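Side-chain contacts in DisA protein (Sorangium cellulosum, PDB 6CCA), which probably transfers methyl groups to a carbon of a polyketide intermediate, building a gem-dimethyl group on the disorazol assembly line: residues R49-H54 against A198-E203; P56-L61 against S397-Q402. All coordinates share one frame; numbering follows the deposited sequence.

Contact 1. Residues R49-H54 against A198-E203; sequences RELLTH and ADHFNE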
loop_
_atom_site.group_PDB
_atom_site.type_symbol
_atom_site.label_atom_id
_atom_site.label_comp_id
_atom_site.label_asym_id
_atom_site.label_seq_id
_atom_site.Cartn_x
_atom_site.Cartn_y
_atom_site.Cartn_z
ATOM N N ARG A 49 -3.755 -13.482 16.966
ATOM C CA ARG A 49 -2.545 -13.900 17.707
ATOM C C ARG A 49 -1.467 -14.422 16.795
ATOM O O ARG A 49 -0.283 -14.101 16.985
ATOM C CB ARG A 49 -2.823 -14.972 18.764
ATOM C CG ARG A 49 -3.365 -14.334 19.998
ATOM C CD ARG A 49 -3.285 -15.231 21.256
ATOM N NE ARG A 49 -3.815 -14.377 22.305
ATOM C CZ ARG A 49 -4.445 -14.770 23.426
ATOM N NH1 ARG A 49 -4.614 -16.055 23.743
ATOM N NH2 ARG A 49 -4.893 -13.828 24.253
ATOM N N GLU A 50 -1.860 -15.248 15.866
ATOM C CA GLU A 50 -0.956 -15.796 14.861
ATOM C C GLU A 50 -0.250 -14.672 14.048
ATOM O O GLU A 50 0.961 -14.761 13.841
ATOM C CB GLU A 50 -1.658 -16.760 13.953
ATOM C CG GLU A 50 -0.856 -17.290 12.775
ATOM C CD GLU A 50 0.293 -18.239 13.184
ATOM O OE1 GLU A 50 0.204 -18.742 14.329
ATOM O OE2 GLU A 50 1.254 -18.462 12.381
ATOM N N LEU A 51 -1.007 -13.685 13.587
ATOM C CA LEU A 51 -0.380 -12.534 12.889
ATOM C C LEU A 51 0.603 -11.811 13.816
ATOM O O LEU A 51 1.712 -11.450 13.399
ATOM C CB LEU A 51 -1.462 -11.552 12.407
ATOM C CG LEU A 51 -0.953 -10.223 11.847
ATOM C CD1 LEU A 51 -0.253 -10.536 10.512
ATOM C CD2 LEU A 51 -2.138 -9.269 11.707
ATOM N N LEU A 52 0.258 -11.649 15.099
ATOM C CA LEU A 52 1.084 -10.903 16.011
ATOM C C LEU A 52 2.380 -11.606 16.340
ATOM O O LEU A 52 3.284 -10.934 16.845
ATOM C CB LEU A 52 0.349 -10.532 17.344
ATOM C CG LEU A 52 -0.677 -9.406 17.138
ATOM C CD1 LEU A 52 -1.639 -9.229 18.333
ATOM C CD2 LEU A 52 0.033 -8.111 16.858
ATOM N N THR A 53 2.442 -12.903 16.067
ATOM C CA THR A 53 3.734 -13.638 16.273
ATOM C C THR A 53 4.832 -13.059 15.408
ATOM O O THR A 53 6.025 -13.201 15.693
ATOM C CB THR A 53 3.713 -15.131 16.078
ATOM O OG1 THR A 53 3.423 -15.534 14.734
ATOM C CG2 THR A 53 2.716 -15.779 17.040
ATOM N N HIS A 54 4.422 -12.384 14.348
ATOM C CA HIS A 54 5.422 -11.764 13.459
ATOM C C HIS A 54 5.914 -10.365 13.865
ATOM O O HIS A 54 6.836 -9.877 13.262
ATOM C CB HIS A 54 4.828 -11.744 12.041
ATOM C CG HIS A 54 4.492 -13.097 11.575
ATOM N ND1 HIS A 54 5.440 -14.058 11.393
ATOM C CD2 HIS A 54 3.301 -13.684 11.292
ATOM C CE1 HIS A 54 4.868 -15.180 10.996
ATOM N NE2 HIS A 54 3.572 -14.979 10.931
ATOM N N ALA A 198 1.363 -10.480 4.303
ATOM C CA ALA A 198 0.646 -10.124 3.056
ATOM C C ALA A 198 -0.574 -11.093 2.856
ATOM O O ALA A 198 -1.675 -10.675 2.452
ATOM C CB ALA A 198 1.536 -10.144 1.819
ATOM N N ASP A 199 -0.337 -12.386 3.073
ATOM C CA ASP A 199 -1.394 -13.357 2.845
ATOM C C ASP A 199 -2.533 -13.183 3.802
ATOM O O ASP A 199 -3.685 -13.313 3.403
ATOM C CB ASP A 199 -0.848 -14.795 2.954
ATOM C CG ASP A 199 0.042 -15.172 1.784
ATOM O OD1 ASP A 199 0.022 -14.497 0.739
ATOM O OD2 ASP A 199 0.751 -16.183 1.955
ATOM N N HIS A 200 -2.262 -12.783 5.030
ATOM C CA HIS A 200 -3.327 -12.549 6.008
ATOM C C HIS A 200 -4.293 -11.465 5.489
ATOM O O HIS A 200 -5.534 -11.622 5.460
ATOM C CB HIS A 200 -2.731 -12.112 7.330
ATOM C CG HIS A 200 -3.744 -11.628 8.286
ATOM N ND1 HIS A 200 -4.332 -12.449 9.221
ATOM C CD2 HIS A 200 -4.303 -10.410 8.448
ATOM C CE1 HIS A 200 -5.192 -11.739 9.944
ATOM N NE2 HIS A 200 -5.184 -10.500 9.497
ATOM N N PHE A 201 -3.734 -10.357 5.083
ATOM C CA PHE A 201 -4.541 -9.280 4.514
ATOM C C PHE A 201 -5.184 -9.592 3.154
ATOM O O PHE A 201 -6.306 -9.159 2.924
ATOM C CB PHE A 201 -3.842 -7.922 4.581
ATOM C CG PHE A 201 -3.590 -7.501 6.002
ATOM C CD1 PHE A 201 -4.588 -6.971 6.776
ATOM C CD2 PHE A 201 -2.319 -7.706 6.575
ATOM C CE1 PHE A 201 -4.307 -6.590 8.084
ATOM C CE2 PHE A 201 -2.079 -7.398 7.892
ATOM C CZ PHE A 201 -3.112 -6.868 8.641
ATOM N N ASN A 202 -4.489 -10.333 2.295
ATOM C CA ASN A 202 -5.063 -10.790 1.006
ATOM C C ASN A 202 -6.317 -11.621 1.255
ATOM O O ASN A 202 -7.375 -11.478 0.592
ATOM C CB ASN A 202 -4.028 -11.612 0.214
ATOM C CG ASN A 202 -2.882 -10.785 -0.344
ATOM O OD1 ASN A 202 -2.980 -9.576 -0.498
ATOM N ND2 ASN A 202 -1.818 -11.473 -0.752
ATOM N N GLU A 203 -6.250 -12.443 2.287
ATOM C CA GLU A 203 -7.349 -13.321 2.624
ATOM C C GLU A 203 -8.509 -12.565 3.208
ATOM O O GLU A 203 -9.643 -12.909 2.872
ATOM C CB GLU A 203 -6.915 -14.492 3.519
ATOM C CG GLU A 203 -5.976 -15.458 2.787
ATOM C CD GLU A 203 -6.614 -16.227 1.612
ATOM O OE1 GLU A 203 -7.848 -16.407 1.532
ATOM O OE2 GLU A 203 -5.847 -16.612 0.706
#
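CD2 of Leu51 makes the closest approach to two rings: it sits over a face of the His200 imidazole and at the same time meets the Phe201 ring. Above the imidazole it is 4.1 Å from the ring centroid and 18° off the normal, a CH-pi contact displaced toward the rim that holds NE2. Toward Phe201 it comes obliquely, CD2 lying 4.0 Å from CZ, the far atom of the phenyl ring. The Leu51 side chain runs at about a right angle to those of His200 and Phe201, and the tip of its CD2 branch does the touching.

The two rings, neighbours in sequence, leave helix 196-216 with different first torsions. His200 has CG anti to its backbone N (chi1 170°), whereas Phe201 has CG beside the N (chi1 -63°). With these torsions the two rings pack on each other, His200 CD2 standing 3.6 Å above the middle of the Phe201 ring and Phe201 CG lying at the imidazole edge. The polar end of the histidine is taken up elsewhere: His200 NE2 is hydrogen-bonded to NE2 of His392, a bond that would fix the turn of the imidazole under the leucine. Phe201 reaches on to Asn335 and to residues 402-404.

Leu51 and Phe201 are buried, and the contact is helix-to-helix packing, part CH-pi and part apolar: helix 45-52 of the N-terminal part set against helix 196-216, the helix leading into the first strand of the Rossmann-like sheet of the methyltransferase domain.

Contact 2. Residues P56-L61 against S397-Q402; sequences PAFDAL and SSWSIQ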
loop_
_atom_site.group_PDB
_atom_site.type_symbol
_atom_site.label_atom_id
_atom_site.label_comp_id
_atom_site.label_asym_id
_atom_site.label_seq_id
_atom_site.Cartn_x
_atom_site.Cartn_y
_atom_site.Cartn_z
ATOM N N PRO A 56 7.912 -9.275 16.409
ATOM C CA PRO A 56 9.340 -9.118 16.746
ATOM C C PRO A 56 10.203 -9.054 15.487
ATOM O O PRO A 56 11.151 -8.219 15.404
ATOM C CB PRO A 56 9.641 -10.387 17.570
ATOM C CG PRO A 56 8.297 -10.677 18.259
ATOM C CD PRO A 56 7.289 -10.384 17.153
ATOM N N ALA A 57 9.815 -9.820 14.467
ATOM C CA ALA A 57 10.595 -9.811 13.218
ATOM C C ALA A 57 10.455 -8.465 12.480
ATOM O O ALA A 57 11.446 -7.914 12.012
ATOM C CB ALA A 57 10.246 -10.990 12.337
ATOM N N PHE A 58 9.233 -7.936 12.419
ATOM C CA PHE A 58 9.017 -6.647 11.777
ATOM C C PHE A 58 9.634 -5.528 12.579
ATOM O O PHE A 58 10.138 -4.575 12.012
ATOM C CB PHE A 58 7.537 -6.448 11.441
ATOM C CG PHE A 58 7.161 -7.112 10.171
ATOM C CD1 PHE A 58 6.768 -8.443 10.150
ATOM C CD2 PHE A 58 7.271 -6.427 8.972
ATOM C CE1 PHE A 58 6.510 -9.075 8.955
ATOM C CE2 PHE A 58 6.961 -7.049 7.778
ATOM C CZ PHE A 58 6.602 -8.359 7.745
ATOM N N ASP A 59 9.663 -5.647 13.914
ATOM C CA ASP A 59 10.409 -4.663 14.723
ATOM C C ASP A 59 11.866 -4.677 14.390
ATOM O O ASP A 59 12.486 -3.599 14.201
ATOM C CB ASP A 59 10.216 -4.876 16.263
ATOM C CG ASP A 59 8.807 -4.534 16.764
ATOM O OD1 ASP A 59 8.011 -3.915 16.047
ATOM O OD2 ASP A 59 8.479 -5.030 17.865
ATOM N N ALA A 60 12.435 -5.866 14.212
ATOM C CA ALA A 60 13.826 -5.961 13.848
ATOM C C ALA A 60 14.096 -5.465 12.431
ATOM O O ALA A 60 15.161 -4.872 12.130
ATOM C CB ALA A 60 14.332 -7.405 13.975
ATOM N N LEU A 61 13.131 -5.676 11.541
ATOM C CA LEU A 61 13.226 -5.094 10.185
ATOM C C LEU A 61 13.337 -3.576 10.231
ATOM O O LEU A 61 14.085 -2.985 9.462
ATOM C CB LEU A 61 12.066 -5.634 9.328
ATOM C CG LEU A 61 12.003 -5.137 7.899
ATOM C CD1 LEU A 61 13.163 -5.638 7.103
ATOM C CD2 LEU A 61 10.741 -5.564 7.251
ATOM N N SER A 397 -1.174 -5.676 22.773
ATOM C CA SER A 397 -0.464 -5.741 21.489
ATOM C C SER A 397 -1.455 -5.516 20.383
ATOM O O SER A 397 -2.599 -5.966 20.472
ATOM C CB SER A 397 0.189 -7.113 21.253
ATOM O OG SER A 397 1.296 -7.287 22.102
ATOM N N SER A 398 -0.985 -4.902 19.304
ATOM C CA SER A 398 -1.832 -4.771 18.157
ATOM C C SER A 398 -0.973 -4.597 16.881
ATOM O O SER A 398 0.169 -4.104 16.949
ATOM C CB SER A 398 -2.798 -3.590 18.340
ATOM O OG SER A 398 -2.033 -2.429 18.248
ATOM N N TRP A 399 -1.556 -5.024 15.757
ATOM C CA TRP A 399 -0.885 -4.871 14.440
ATOM C C TRP A 399 -1.317 -3.525 13.859
ATOM O O TRP A 399 -2.517 -3.296 13.615
ATOM C CB TRP A 399 -1.297 -5.991 13.493
ATOM C CG TRP A 399 -0.381 -6.115 12.340
ATOM C CD1 TRP A 399 -0.545 -5.658 11.093
ATOM C CD2 TRP A 399 0.881 -6.803 12.346
ATOM N NE1 TRP A 399 0.544 -5.954 10.315
ATOM C CE2 TRP A 399 1.429 -6.688 11.049
ATOM C CE3 TRP A 399 1.598 -7.493 13.316
ATOM C CZ2 TRP A 399 2.658 -7.231 10.720
ATOM C CZ3 TRP A 399 2.799 -8.014 12.983
ATOM C CH2 TRP A 399 3.320 -7.889 11.700
ATOM N N SER A 400 -0.368 -2.646 13.697
ATOM C CA SER A 400 -0.643 -1.336 13.135
ATOM C C SER A 400 -0.014 -1.058 11.790
ATOM O O SER A 400 -0.259 0.011 11.230
ATOM C CB SER A 400 -0.229 -0.218 14.100
ATOM O OG SER A 400 1.148 -0.337 14.375
ATOM N N ILE A 401 0.767 -1.979 11.259
ATOM C CA ILE A 401 1.537 -1.754 10.047
ATOM C C ILE A 401 0.672 -1.749 8.790
ATOM O O ILE A 401 1.005 -1.091 7.794
ATOM C CB ILE A 401 2.585 -2.914 9.895
ATOM C CG1 ILE A 401 3.703 -2.697 10.888
ATOM C CG2 ILE A 401 3.155 -2.976 8.477
ATOM C CD1 ILE A 401 4.708 -3.855 10.879
ATOM N N GLN A 402 -0.413 -2.463 8.846
ATOM C CA GLN A 402 -1.300 -2.711 7.718
ATOM C C GLN A 402 -2.690 -3.048 8.226
ATOM O O GLN A 402 -2.911 -3.596 9.358
ATOM C CB GLN A 402 -0.793 -3.910 6.933
ATOM C CG GLN A 402 -1.453 -4.236 5.629
ATOM C CD GLN A 402 -0.709 -5.259 4.801
ATOM O OE1 GLN A 402 0.345 -5.769 5.179
ATOM N NE2 GLN A 402 -1.297 -5.615 3.681
#
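Phe58 receives two side chains from the 397-402 segment, Trp399 and Ile401. The indole comes edge first: Trp399 CH2 lies 3.8 Å from Phe58 CD1, which is near the plane of the indole. The planes stand at 80° with the Phe58 and six-membered Trp399 ring centroids 5.7 Å apart, an offset edge-to-face pair in which the tryptophan edge addresses the phenyl face. Ile401 brings the end of its longer branch, CD1 resting 3.9 Å from Phe58 CB near the root of the ring. With CG1 beside the backbone N and the outer bond extended (chi2 175°), that branch stretches toward the helix. The same CD1 also lies over one face of the indole, 3.8 Å above its plane, and is thus shared by both aromatic groups.

This joins helix 55-75 of the helical N-terminal part to the turn between the 393-394/397-398 hairpin and strand 402-409, which runs antiparallel to 330-337 as the last long strand of the methyltransferase sheet.

Further out, Tyr154 meets Phe58 edge-to-face, and Ile151 and Thr197 also pack on it. Trp399 is anchored by backbone hydrogen bonding to His392, and Ile401 likewise to Thr338. Ser400 OG is hydrogen-bonded to Arg339 NE, while Gln402, first residue of strand 402-409, is hydrogen-bonded through NE2 to OD1 of Asn335 on the neighbouring strand 330-337.

From the N terminus, helix 45-52 supplies the first half of contact 1, and helix 55-75, next in the chain, the first half of contact 2. The chain then passes through many helices to helix 196-216, where contact 1 closes a loop of 143 intervening residues. It goes on through most of the methyltransferase sheet to 397-402, at the entry to strand 402-409, closing contact 2 across 335. The two loops cross, since their segments alternate. The contact centres are 11 Å apart and the contacts touch: Phe201 CZ is 3.4 Å from Gln402 O, and Leu51 O is 3.6 Å from Trp399 CZ3. Together they tie two consecutive N-terminal helices to one region of the methyltransferase fold.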